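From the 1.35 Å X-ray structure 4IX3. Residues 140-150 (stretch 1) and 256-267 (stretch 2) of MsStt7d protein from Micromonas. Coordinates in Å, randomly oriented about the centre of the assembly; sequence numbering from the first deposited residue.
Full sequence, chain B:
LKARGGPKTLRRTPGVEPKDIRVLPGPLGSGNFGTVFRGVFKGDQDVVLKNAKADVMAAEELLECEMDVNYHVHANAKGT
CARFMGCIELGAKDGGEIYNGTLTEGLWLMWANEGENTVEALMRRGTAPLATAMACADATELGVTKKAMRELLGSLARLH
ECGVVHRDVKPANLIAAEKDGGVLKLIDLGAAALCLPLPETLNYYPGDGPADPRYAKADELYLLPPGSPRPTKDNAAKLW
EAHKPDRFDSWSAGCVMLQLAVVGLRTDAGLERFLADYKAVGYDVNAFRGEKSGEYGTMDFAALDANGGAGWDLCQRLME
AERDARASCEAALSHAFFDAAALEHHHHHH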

# COMPACT_ATOMS: atom_id res chain seq x y z
N THR B 140 9.83 -32.70 10.54
CA THR B 140 10.99 -32.54 9.66
C THR B 140 10.59 -31.64 8.50
O THR B 140 9.40 -31.41 8.26
CB THR B 140 11.52 -33.88 9.08
OG1 THR B 140 10.49 -34.50 8.28
CG2 THR B 140 11.93 -34.83 10.19
N GLU B 141 11.57 -31.13 7.75
CA GLU B 141 11.20 -30.32 6.59
C GLU B 141 10.28 -31.13 5.67
O GLU B 141 9.25 -30.61 5.20
CB GLU B 141 12.40 -29.81 5.81
CG GLU B 141 13.10 -28.63 6.48
CD GLU B 141 13.93 -29.02 7.69
OE1 GLU B 141 14.77 -29.95 7.61
OE2 GLU B 141 13.69 -28.46 8.77
N LEU B 142 10.61 -32.41 5.42
CA LEU B 142 9.77 -33.21 4.55
C LEU B 142 8.36 -33.35 5.11
O LEU B 142 7.37 -33.20 4.38
CB LEU B 142 10.39 -34.60 4.34
CG LEU B 142 9.62 -35.57 3.43
CD1 LEU B 142 9.36 -34.98 2.06
CD2 LEU B 142 10.45 -36.85 3.25
N GLY B 143 8.26 -33.64 6.39
CA GLY B 143 6.98 -33.84 7.05
C GLY B 143 6.08 -32.61 6.98
O GLY B 143 4.91 -32.71 6.57
N VAL B 144 6.64 -31.44 7.31
CA VAL B 144 5.84 -30.21 7.30
C VAL B 144 5.51 -29.84 5.85
O VAL B 144 4.40 -29.35 5.58
CB VAL B 144 6.46 -29.03 8.07
CG1 VAL B 144 6.60 -29.37 9.53
CG2 VAL B 144 7.73 -28.48 7.43
N THR B 145 6.42 -30.07 4.89
CA THR B 145 6.11 -29.77 3.50
C THR B 145 4.96 -30.62 2.98
O THR B 145 4.07 -30.15 2.29
CB THR B 145 7.37 -29.87 2.60
OG1 THR B 145 8.37 -29.01 3.18
CG2 THR B 145 7.07 -29.45 1.16
N LYS B 146 5.01 -31.92 3.26
CA LYS B 146 3.94 -32.80 2.80
C LYS B 146 2.57 -32.39 3.35
O LYS B 146 1.59 -32.27 2.60
CB LYS B 146 4.29 -34.22 3.25
CG LYS B 146 5.38 -34.87 2.42
CD LYS B 146 5.65 -36.32 2.82
CE LYS B 146 4.31 -36.99 3.06
NZ LYS B 146 4.04 -38.37 2.53
N LYS B 147 2.54 -32.14 4.66
CA LYS B 147 1.26 -31.80 5.26
C LYS B 147 0.74 -30.45 4.78
O LYS B 147 -0.43 -30.28 4.41
CB LYS B 147 1.34 -31.86 6.78
CG LYS B 147 -0.00 -31.63 7.48
CD LYS B 147 0.14 -31.71 9.01
CE LYS B 147 -1.17 -31.89 9.78
NZ LYS B 147 -2.02 -30.66 9.64
N ALA B 148 1.62 -29.44 4.81
CA ALA B 148 1.22 -28.08 4.42
C ALA B 148 0.83 -28.04 2.96
O ALA B 148 -0.15 -27.38 2.59
CB ALA B 148 2.35 -27.10 4.67
N MET B 149 1.62 -28.66 2.08
CA MET B 149 1.33 -28.60 0.67
C MET B 149 0.04 -29.34 0.33
O MET B 149 -0.69 -28.91 -0.57
CB MET B 149 2.52 -29.03 -0.20
CG MET B 149 3.71 -28.09 -0.18
SD MET B 149 3.34 -26.38 -0.67
CE MET B 149 2.85 -26.69 -2.37
N ARG B 150 -0.23 -30.45 1.01
CA ARG B 150 -1.47 -31.15 0.70
C ARG B 150 -2.64 -30.23 1.06
O ARG B 150 -3.62 -30.15 0.28
CB ARG B 150 -1.53 -32.46 1.52
CG ARG B 150 -2.72 -33.34 1.20
CD ARG B 150 -2.79 -34.57 2.08
NE ARG B 150 -1.70 -35.51 1.82
CZ ARG B 150 -0.67 -35.73 2.63
NH1 ARG B 150 -0.59 -35.05 3.78
NH2 ARG B 150 0.23 -36.67 2.33
N VAL B 256 6.07 -21.50 -2.00
CA VAL B 256 5.82 -21.91 -0.61
C VAL B 256 6.52 -23.26 -0.38
O VAL B 256 7.14 -23.43 0.67
CB VAL B 256 4.29 -22.08 -0.38
CG1 VAL B 256 3.99 -22.72 0.98
CG2 VAL B 256 3.60 -20.71 -0.47
N MET B 257 6.36 -24.20 -1.29
CA MET B 257 6.98 -25.50 -1.12
C MET B 257 8.51 -25.43 -0.97
O MET B 257 9.07 -26.09 -0.07
CB MET B 257 6.66 -26.37 -2.31
CG MET B 257 7.30 -27.77 -2.17
SD MET B 257 6.49 -28.95 -3.22
CE MET B 257 7.57 -30.38 -2.97
N LEU B 258 9.17 -24.61 -1.81
CA LEU B 258 10.62 -24.44 -1.67
C LEU B 258 10.97 -23.98 -0.27
O LEU B 258 11.95 -24.43 0.32
CB LEU B 258 11.13 -23.43 -2.67
CG LEU B 258 11.15 -23.92 -4.14
CD1 LEU B 258 11.24 -22.79 -5.14
CD2 LEU B 258 12.30 -24.92 -4.38
N GLN B 259 10.25 -22.97 0.25
CA GLN B 259 10.59 -22.46 1.55
C GLN B 259 10.31 -23.44 2.68
O GLN B 259 11.07 -23.51 3.64
CB GLN B 259 9.86 -21.14 1.76
CG GLN B 259 10.24 -20.09 0.73
CD GLN B 259 9.97 -18.67 1.16
OE1 GLN B 259 10.90 -17.85 1.35
NE2 GLN B 259 8.71 -18.35 1.19
N LEU B 260 9.18 -24.15 2.60
CA LEU B 260 8.92 -25.15 3.64
C LEU B 260 9.99 -26.26 3.59
O LEU B 260 10.39 -26.74 4.63
CB LEU B 260 7.53 -25.75 3.45
CG LEU B 260 6.41 -24.72 3.63
CD1 LEU B 260 5.12 -25.44 3.34
CD2 LEU B 260 6.49 -24.17 5.04
N ALA B 261 10.36 -26.67 2.38
CA ALA B 261 11.25 -27.82 2.20
C ALA B 261 12.71 -27.55 2.55
O ALA B 261 13.41 -28.50 2.94
CB ALA B 261 11.13 -28.32 0.76
N VAL B 262 13.17 -26.31 2.40
CA VAL B 262 14.63 -26.00 2.49
C VAL B 262 14.82 -24.82 3.43
O VAL B 262 14.41 -23.69 3.08
CB VAL B 262 15.25 -25.68 1.13
CG1 VAL B 262 16.76 -25.51 1.24
CG2 VAL B 262 14.90 -26.76 0.10
N VAL B 263 15.33 -25.08 4.64
CA VAL B 263 15.48 -24.05 5.68
C VAL B 263 16.16 -22.80 5.10
O VAL B 263 15.73 -21.67 5.37
CB VAL B 263 16.17 -24.57 6.97
CG1 VAL B 263 16.45 -23.42 7.94
CG2 VAL B 263 15.30 -25.64 7.61
N GLY B 264 17.23 -23.01 4.36
CA GLY B 264 17.98 -21.87 3.81
C GLY B 264 17.23 -21.05 2.77
O GLY B 264 17.67 -19.92 2.45
N LEU B 265 16.08 -21.54 2.25
CA LEU B 265 15.30 -20.72 1.34
C LEU B 265 14.21 -19.93 2.06
O LEU B 265 13.41 -19.28 1.39
CB LEU B 265 14.68 -21.56 0.23
CG LEU B 265 15.73 -22.35 -0.59
CD1 LEU B 265 15.03 -23.17 -1.66
CD2 LEU B 265 16.77 -21.40 -1.18
N ARG B 266 14.18 -19.99 3.39
CA ARG B 266 13.09 -19.31 4.13
C ARG B 266 13.26 -17.80 4.25
O ARG B 266 12.31 -17.11 4.61
CB ARG B 266 12.89 -19.94 5.52
CG ARG B 266 12.37 -21.36 5.34
CD ARG B 266 12.20 -22.09 6.64
NE ARG B 266 11.63 -23.41 6.40
CZ ARG B 266 11.51 -24.34 7.36
NH1 ARG B 266 11.86 -24.07 8.62
NH2 ARG B 266 11.03 -25.56 7.09
N THR B 267 14.47 -17.29 4.04
CA THR B 267 14.66 -15.85 4.06
C THR B 267 14.30 -15.35 2.66
O THR B 267 14.35 -16.09 1.68
CB THR B 267 16.12 -15.51 4.32
OG1 THR B 267 16.92 -16.15 3.33
CG2 THR B 267 16.53 -15.98 5.68

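Stretch 1 is helical from E141 to R150, and stretch 2 contributes the last part of a helix, V256 to A261, followed by a short 3-10 segment beginning at V263. The two helix axes approach to 8.7 Å, and their N-to-C directions differ by 152°, so the helices run roughly antiparallel but are clearly inclined. The start of the first helix therefore meets the end of the second: E141 CA lies 5.1 Å from A261 CA, and T145 CA lies 5.4 Å from L260 CA. These two pairs mark the register of the contact.

T140 caps the first helix, its OG1 accepting from G143 N at 3.0 Å, while the backbone pattern continues with T145 N to E141 O at 2.9 Å. In stretch 2 the helical ladder closes with a weak bond from V262 N to L258 O (3.1 Å), and V262, with phi/psi of -131/107, is the first residue to leave helical geometry.

No hydrogen bond crosses the contact. T145 OG1 comes within 3.2 Å of A261 N, but the angle is poor; A261 N already donates to M257 O at 2.8 Å, and T145 OG1 donates to E141 O at 2.7 Å within its own helix. While donating to E141 O, T145 OG1 still lies against the L260-A261 backbone, 3.2 Å from L260 C; T145 CG2 packs 3.7 Å from M257 CG.

One turn further along, A148 CB touches L260 CD1 at 3.5 Å. M149, with all three chi angles in m, places its SD 3.7 Å from M257 CB and 4.1 Å from V256 CG1. L260, whose CA-to-CB bond points toward stretch 1, has the largest covered area of any residue here, 76 Å².

At the other end, the R266 side chain reaches back to the end of the preceding helix, 256-261, in an extended form, chi2 to chi4 all near 180°. Its NE donates to Q259 O and its NH2 to L260 O, both at 2.8 Å and with angles of 160° and 162°, so the guanidinium occupies carbonyls near the helix terminus. E141 packs beside it, with CG 3.8 Å from R266 NH2 and CB 3.3 Å from A261 O. Although E141 OE2 is 4.3 Å from R266 NH2, it lies well out of the guanidinium plane and no N-H points at it; the opposite charges are near each other without forming a salt bridge. The same oxygen, E141 OE2, is 3.4 Å from V263 CG2 and is hydrogen-bonded elsewhere in the structure.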